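Local coordinates for protein pyroglutamyl-peptidase I (Fervidobacterium islandicum, PDB 6LTQ) that probably removes the N-terminal pyroglutamyl residue from peptides and proteins as a thermophilic peptidase of the pyroglutamyl-peptidase I family, at residues L15-T20 with I48-L53; D76-L81 with G171-A176; E28-S33 with P182-Q187. All coordinates share one frame; numbering follows the deposited sequence.

Contact 1 (L15-T20 with I48-L53)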
# COMPACT_ATOMS: atom_id res chain seq x y z
N LEU D 15 23.93 -29.93 -13.80
CA LEU D 15 24.18 -28.56 -13.36
C LEU D 15 24.51 -28.52 -11.87
O LEU D 15 23.80 -29.09 -11.05
CB LEU D 15 22.96 -27.69 -13.66
CG LEU D 15 22.72 -27.45 -15.15
CD1 LEU D 15 21.32 -26.92 -15.42
CD2 LEU D 15 23.78 -26.50 -15.72
N SER D 16 25.60 -27.83 -11.53
CA SER D 16 25.96 -27.58 -10.15
C SER D 16 25.31 -26.26 -9.72
O SER D 16 25.58 -25.21 -10.32
CB SER D 16 27.47 -27.52 -9.95
OG SER D 16 28.06 -26.52 -10.76
N VAL D 17 24.46 -26.32 -8.70
CA VAL D 17 23.65 -25.19 -8.27
C VAL D 17 24.03 -24.80 -6.86
O VAL D 17 24.02 -25.65 -5.96
CB VAL D 17 22.15 -25.54 -8.36
CG1 VAL D 17 21.30 -24.43 -7.76
CG2 VAL D 17 21.78 -25.82 -9.80
N LEU D 18 24.34 -23.51 -6.65
CA LEU D 18 24.59 -22.97 -5.32
C LEU D 18 23.33 -22.26 -4.86
O LEU D 18 22.89 -21.30 -5.50
CB LEU D 18 25.78 -22.02 -5.32
CG LEU D 18 26.00 -21.28 -4.01
CD1 LEU D 18 26.20 -22.28 -2.85
CD2 LEU D 18 27.17 -20.29 -4.10
N LEU D 19 22.71 -22.78 -3.80
CA LEU D 19 21.53 -22.19 -3.17
C LEU D 19 21.93 -21.54 -1.87
O LEU D 19 22.43 -22.22 -0.96
CB LEU D 19 20.46 -23.26 -2.93
CG LEU D 19 19.14 -22.79 -2.32
CD1 LEU D 19 18.35 -21.98 -3.38
CD2 LEU D 19 18.35 -23.99 -1.84
N THR D 20 21.75 -20.23 -1.77
CA THR D 20 22.17 -19.51 -0.57
C THR D 20 20.98 -18.87 0.13
O THR D 20 19.96 -18.55 -0.49
CB THR D 20 23.22 -18.44 -0.90
OG1 THR D 20 22.61 -17.36 -1.62
CG2 THR D 20 24.34 -19.02 -1.76
N ILE D 48 20.67 -32.15 -10.88
CA ILE D 48 21.56 -31.11 -10.39
C ILE D 48 22.35 -31.60 -9.19
O ILE D 48 21.92 -32.49 -8.45
CB ILE D 48 20.79 -29.81 -10.01
CG1 ILE D 48 19.87 -30.05 -8.81
CG2 ILE D 48 20.02 -29.24 -11.21
CD1 ILE D 48 19.08 -28.81 -8.38
N SER D 49 23.52 -31.00 -9.00
CA SER D 49 24.32 -31.18 -7.80
C SER D 49 24.12 -29.94 -6.94
O SER D 49 24.66 -28.87 -7.24
CB SER D 49 25.80 -31.40 -8.14
OG SER D 49 25.94 -32.16 -9.33
N LEU D 50 23.34 -30.08 -5.88
CA LEU D 50 22.91 -28.93 -5.09
C LEU D 50 23.90 -28.65 -3.97
O LEU D 50 24.10 -29.48 -3.09
CB LEU D 50 21.52 -29.18 -4.51
CG LEU D 50 20.95 -28.00 -3.73
CD1 LEU D 50 20.79 -26.80 -4.63
CD2 LEU D 50 19.61 -28.39 -3.13
N HIS D 51 24.50 -27.46 -4.01
CA HIS D 51 25.25 -26.90 -2.90
C HIS D 51 24.38 -25.91 -2.14
O HIS D 51 23.56 -25.20 -2.72
CB HIS D 51 26.49 -26.16 -3.39
CG HIS D 51 27.42 -27.00 -4.22
ND1 HIS D 51 28.71 -27.27 -3.84
CD2 HIS D 51 27.24 -27.60 -5.42
CE1 HIS D 51 29.29 -28.01 -4.77
NE2 HIS D 51 28.42 -28.22 -5.73
N THR D 52 24.57 -25.85 -0.83
CA THR D 52 23.87 -24.87 -0.01
C THR D 52 24.86 -24.07 0.82
O THR D 52 25.96 -24.55 1.13
CB THR D 52 22.83 -25.52 0.91
OG1 THR D 52 23.47 -26.44 1.81
CG2 THR D 52 21.76 -26.24 0.07
N LEU D 53 24.47 -22.85 1.17
CA LEU D 53 25.35 -21.98 1.94
C LEU D 53 24.51 -20.88 2.59
O LEU D 53 23.71 -20.24 1.90
CB LEU D 53 26.43 -21.39 1.04
CG LEU D 53 27.30 -20.33 1.72
CD1 LEU D 53 28.16 -21.01 2.79
CD2 LEU D 53 28.22 -19.70 0.68
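V17 bonds in both directions to the strand beside it: its N gives a hydrogen bond to S49 O, and its O accepts one from H51 N at 2.7 Å. Three more bonds, S49 N to L15 O, L19 N to H51 O and L53 N to L19 O, complete the ladder of two parallel strands whose axes are twisted by 21° against each other. The straightest is L19 N to H51 O, with an N-H...O angle of 173°; the L53 bond at the far end is the most bent.

On the face of L15, V17, L19, I48, L50 and T52, the tight part is the buried V17, L19 and I48. Here the CG2 methyls of V17 and I48 meet at 4.1 Å, their side chains crossing obliquely. L50 has CG anti to its backbone N (chi1 -177°), and its CD1 lies between two residues of the other strand, 4.0 Å from V17 CG1 and 3.9 Å from L19 CB.

The face bearing S16, L18, T20, S49, H51 and L53 is more polar. There L18 CD1 lies 3.9 Å from H51 CB and 4.0 Å from L53 CB, and the L18 and H51 side chains cross at about a right angle. The H51 imidazole turns an edge to V17 O, with CD2 at 3.8 Å, while its ND1 is hydrogen-bonded to Y69 OH. Exposure follows the strands instead: S49 to L53 are partly exposed, in a strand paired with 15-22 alone, whereas V17 to T20 are buried.

The pair supplies the two parallel strands of a beta-alpha-beta unit, joined through helix 32-40. Helix 203-215 covers the apolar face, with L214 against V17 and I48, whereas helix 59-72 packs on L18 and L53. Strand 77-83 pairs with the other edge of 15-22 through backbone bonds of S16, L18 and T20.

Contact 2 (D76-L81 with G171-A176); sequences DIALHL and GTPKHA
P173 follows a cis peptide bond and brings its ring against the start of the neighbouring strand: CB lies 3.7 Å from D76 O, and CG is a longer 4.3 Å from A78 CB. K174 comes next, its N making a weak bond to D76 O with an N-H...O angle of only 122°, while its CB approaches the same oxygen at 3.5 Å.

H175 N also donates to D76 O, so this one carbonyl receives two successive backbone N-H groups as the loop straightens into a strand. From H175 the chain runs parallel to strand 77-83 in the central sheet of the alpha/beta fold, and H175 O takes the bond from A78 N at 3.0 Å with an angle of 169°. I77 CA adds a CA-H...O contact to that oxygen. The side chains of I77 and H175 lie side by side and point the same way; chi1 of I77, measured to CG1, is -42° and leaves CG2 anti to N, 3.9 Å from H175 CB.

A176 turns to the opposite face, its CB 4.2 Å from A78 CB. Its CA also approaches A78 O, and the parallel ladder continues with a backbone bond between A78 and L177.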
# COMPACT_ATOMS: atom_id res chain seq x y z
N ASP D 76 27.75 -23.73 -11.37
CA ASP D 76 27.17 -23.24 -12.62
C ASP D 76 26.10 -22.15 -12.44
O ASP D 76 26.03 -21.21 -13.24
CB ASP D 76 26.55 -24.38 -13.41
CG ASP D 76 27.56 -25.45 -13.76
OD1 ASP D 76 27.19 -26.65 -13.69
OD2 ASP D 76 28.71 -25.09 -14.08
N ILE D 77 25.19 -22.30 -11.47
CA ILE D 77 24.08 -21.35 -11.27
C ILE D 77 23.98 -21.03 -9.80
O ILE D 77 23.89 -21.93 -8.96
CB ILE D 77 22.73 -21.90 -11.76
CG1 ILE D 77 22.89 -22.62 -13.10
CG2 ILE D 77 21.70 -20.76 -11.85
CD1 ILE D 77 21.72 -23.50 -13.41
N ALA D 78 23.94 -19.74 -9.49
CA ALA D 78 23.72 -19.29 -8.13
C ALA D 78 22.25 -18.90 -8.03
O ALA D 78 21.75 -18.12 -8.85
CB ALA D 78 24.63 -18.11 -7.79
N LEU D 79 21.54 -19.50 -7.08
CA LEU D 79 20.16 -19.15 -6.78
C LEU D 79 20.21 -18.55 -5.38
O LEU D 79 20.29 -19.28 -4.39
CB LEU D 79 19.24 -20.37 -6.86
CG LEU D 79 17.73 -20.18 -6.65
CD1 LEU D 79 17.21 -19.06 -7.54
CD2 LEU D 79 16.96 -21.49 -6.93
N HIS D 80 20.22 -17.22 -5.31
CA HIS D 80 20.33 -16.54 -4.04
C HIS D 80 18.93 -16.25 -3.50
O HIS D 80 18.09 -15.67 -4.20
CB HIS D 80 21.08 -15.22 -4.19
CG HIS D 80 22.50 -15.37 -4.62
ND1 HIS D 80 23.44 -16.08 -3.88
CD2 HIS D 80 23.15 -14.90 -5.71
CE1 HIS D 80 24.61 -16.03 -4.51
NE2 HIS D 80 24.46 -15.32 -5.62
N LEU D 81 18.70 -16.64 -2.25
CA LEU D 81 17.44 -16.36 -1.57
C LEU D 81 17.65 -15.29 -0.50
O LEU D 81 18.68 -15.26 0.17
CB LEU D 81 16.85 -17.61 -0.91
CG LEU D 81 16.69 -18.86 -1.77
CD1 LEU D 81 16.04 -19.99 -0.93
CD2 LEU D 81 15.89 -18.58 -3.06
N GLY D 171 33.24 -15.94 -15.85
CA GLY D 171 32.47 -17.04 -16.36
C GLY D 171 31.93 -17.95 -15.28
O GLY D 171 31.22 -18.91 -15.59
N THR D 172 32.25 -17.69 -14.02
CA THR D 172 31.75 -18.49 -12.91
C THR D 172 31.16 -17.57 -11.89
O THR D 172 31.84 -16.63 -11.39
CB THR D 172 32.86 -19.35 -12.29
OG1 THR D 172 33.18 -20.42 -13.20
CG2 THR D 172 32.40 -19.97 -10.98
N PRO D 173 29.87 -17.76 -11.49
CA PRO D 173 28.96 -18.79 -12.05
C PRO D 173 28.52 -18.49 -13.50
O PRO D 173 28.78 -17.36 -13.87
CB PRO D 173 27.77 -18.72 -11.07
CG PRO D 173 27.76 -17.30 -10.58
CD PRO D 173 29.22 -16.90 -10.48
N LYS D 174 27.94 -19.39 -14.29
CA LYS D 174 27.40 -19.01 -15.59
C LYS D 174 26.16 -18.13 -15.46
O LYS D 174 25.89 -17.27 -16.33
CB LYS D 174 27.17 -20.29 -16.37
CG LYS D 174 28.42 -20.76 -17.11
CD LYS D 174 29.70 -20.93 -16.40
CE LYS D 174 30.63 -20.97 -17.60
NZ LYS D 174 31.92 -20.45 -17.28
N HIS D 175 25.35 -18.36 -14.42
CA HIS D 175 24.11 -17.63 -14.25
C HIS D 175 23.92 -17.30 -12.78
O HIS D 175 24.42 -18.00 -11.89
CB HIS D 175 22.91 -18.43 -14.77
CG HIS D 175 22.70 -18.37 -16.25
ND1 HIS D 175 22.37 -17.21 -16.91
CD2 HIS D 175 22.69 -19.35 -17.19
CE1 HIS D 175 22.21 -17.46 -18.20
NE2 HIS D 175 22.39 -18.76 -18.39
N ALA D 176 23.18 -16.24 -12.52
CA ALA D 176 22.76 -15.96 -11.17
C ALA D 176 21.35 -15.38 -11.21
O ALA D 176 21.00 -14.66 -12.15
CB ALA D 176 23.71 -14.99 -10.48

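Contact 3 (E28-S33 with P182-Q187)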
# COMPACT_ATOMS: atom_id res chain seq x y z
N GLU D 28 14.83 -9.87 13.79
CA GLU D 28 14.11 -11.12 13.59
C GLU D 28 14.87 -12.28 14.21
O GLU D 28 16.10 -12.26 14.30
CB GLU D 28 13.87 -11.37 12.10
CG GLU D 28 13.03 -10.28 11.40
CD GLU D 28 11.57 -10.28 11.85
OE1 GLU D 28 11.05 -11.35 12.25
OE2 GLU D 28 10.94 -9.19 11.82
N LYS D 29 14.14 -13.31 14.64
CA LYS D 29 14.78 -14.52 15.13
C LYS D 29 14.89 -15.60 14.06
O LYS D 29 15.53 -16.62 14.29
CB LYS D 29 14.02 -15.08 16.34
CG LYS D 29 12.53 -14.77 16.35
CD LYS D 29 11.85 -15.22 17.64
CE LYS D 29 11.64 -16.73 17.67
NZ LYS D 29 10.54 -17.14 18.59
N VAL D 30 14.26 -15.40 12.90
CA VAL D 30 14.33 -16.35 11.81
C VAL D 30 14.48 -15.57 10.50
O VAL D 30 14.24 -14.36 10.44
CB VAL D 30 13.08 -17.26 11.76
CG1 VAL D 30 11.87 -16.50 11.23
CG2 VAL D 30 13.33 -18.47 10.92
N ASN D 31 14.90 -16.27 9.47
CA ASN D 31 14.97 -15.72 8.13
C ASN D 31 14.43 -16.78 7.17
O ASN D 31 14.94 -17.91 7.14
CB ASN D 31 16.41 -15.34 7.77
CG ASN D 31 16.52 -14.58 6.45
OD1 ASN D 31 15.82 -14.89 5.48
ND2 ASN D 31 17.42 -13.60 6.40
N PRO D 32 13.38 -16.46 6.39
CA PRO D 32 12.83 -17.48 5.48
C PRO D 32 13.85 -18.07 4.52
O PRO D 32 13.74 -19.24 4.16
CB PRO D 32 11.71 -16.73 4.74
CG PRO D 32 12.11 -15.28 4.83
CD PRO D 32 12.74 -15.15 6.20
N SER D 33 14.80 -17.27 4.03
CA SER D 33 15.82 -17.83 3.14
C SER D 33 16.63 -18.92 3.84
O SER D 33 16.88 -19.98 3.26
CB SER D 33 16.73 -16.73 2.58
OG SER D 33 17.43 -16.02 3.59
N PRO D 182 8.68 -13.38 0.92
CA PRO D 182 7.85 -12.75 1.96
C PRO D 182 8.30 -13.14 3.36
O PRO D 182 8.99 -14.14 3.55
CB PRO D 182 6.44 -13.30 1.69
CG PRO D 182 6.45 -13.71 0.22
CD PRO D 182 7.89 -14.19 -0.02
N PHE D 183 7.90 -12.33 4.33
CA PHE D 183 7.92 -12.78 5.72
C PHE D 183 7.19 -14.12 5.86
O PHE D 183 6.21 -14.39 5.16
CB PHE D 183 7.20 -11.78 6.61
CG PHE D 183 8.05 -10.66 7.11
CD1 PHE D 183 9.35 -10.88 7.54
CD2 PHE D 183 7.53 -9.39 7.19
CE1 PHE D 183 10.11 -9.84 8.05
CE2 PHE D 183 8.30 -8.33 7.69
CZ PHE D 183 9.58 -8.57 8.12
N LEU D 184 7.68 -14.96 6.77
CA LEU D 184 6.88 -16.08 7.24
C LEU D 184 5.73 -15.55 8.11
O LEU D 184 5.87 -14.51 8.76
CB LEU D 184 7.72 -17.07 8.05
CG LEU D 184 8.87 -17.76 7.30
CD1 LEU D 184 9.74 -18.55 8.30
CD2 LEU D 184 8.37 -18.68 6.19
N PRO D 185 4.61 -16.27 8.16
CA PRO D 185 3.51 -15.82 9.03
C PRO D 185 3.94 -15.61 10.47
O PRO D 185 3.51 -14.63 11.11
CB PRO D 185 2.47 -16.94 8.88
CG PRO D 185 2.77 -17.55 7.54
CD PRO D 185 4.28 -17.48 7.39
N GLU D 186 4.83 -16.45 11.00
CA GLU D 186 5.26 -16.25 12.39
C GLU D 186 5.99 -14.92 12.59
O GLU D 186 5.95 -14.36 13.69
CB GLU D 186 6.15 -17.41 12.83
CG GLU D 186 7.43 -17.50 12.05
CD GLU D 186 8.07 -18.86 12.17
OE1 GLU D 186 8.99 -19.01 13.01
OE2 GLU D 186 7.64 -19.78 11.43
N GLN D 187 6.64 -14.40 11.55
CA GLN D 187 7.32 -13.10 11.67
C GLN D 187 6.33 -11.94 11.68
O GLN D 187 6.64 -10.88 12.24
CB GLN D 187 8.31 -12.89 10.52
CG GLN D 187 9.44 -13.94 10.48
CD GLN D 187 10.37 -13.76 9.29
OE1 GLN D 187 10.08 -14.22 8.19
NE2 GLN D 187 11.51 -13.08 9.52
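Q187 and E28 make the one hydrogen bond between 28-33 and 182-187: Q187 NE2 donates to E28 OE1 at 3.3 Å. Q187 CG is anti to the carbonyl carbon (chi1 -61°) and the chain extends beyond it, which carries the amide to E28 and leaves its oxygen near L184 N. The donor stands above the carboxylate plane, the flat groups turned 79° apart. NE2 also bonds Q83 OE1, while E28 OE2 forms a salt bridge with K191, which makes a cation-pi contact with F183.

Within the segments, Q187 OE1 accepts from L184 N at 2.9 Å. L184 is the N-cap of helix 185-189, so this is the side-chain-to-backbone half of a capping box, leucine having no side-chain acceptor to return the bond. N31, the N-cap of helix 32-40, receives S33 N and S33 OG on its OD1, from one face of the amide.

Apolar contact joins V30 CG1 to Q187 CG at 3.6 Å, the side chains crossing at about a right angle, and P32 CB to L184 CG at 4.0 Å. P32 CD packs as carbon against oxygen on Q187 OE1, at 3.4 Å.

An alanine in place of Q187 would probably leave L184 N, E28 OE1 and Q83 OE1 without this partner and open a gap beside V30 CG1. One buried amide thus ties its helix start to 28-33, oxygen used locally, nitrogen shared between E28 and Q83.

In the fold
Contacts 1 and 2 are parallel pairings within one mixed sheet, their centres about 9 Å apart, whereas contact 3 has its centre about 22 and 24 Å from theirs. Strands 15-22 and 77-83 are neighbours, so L18 O to L79 N and T20 OG1 to H80 ND1 probably join the first two contacts. Both are partly buried and depend on backbone ladders, though contact 1 runs the full length of its segments and contact 2 gains its pairing only past a loop. Contact 3 is buried and relies on side chains where two helices start. It adjoins contact 2 through L81 O and S33 CB, and P185 and E186 pack against a second subunit.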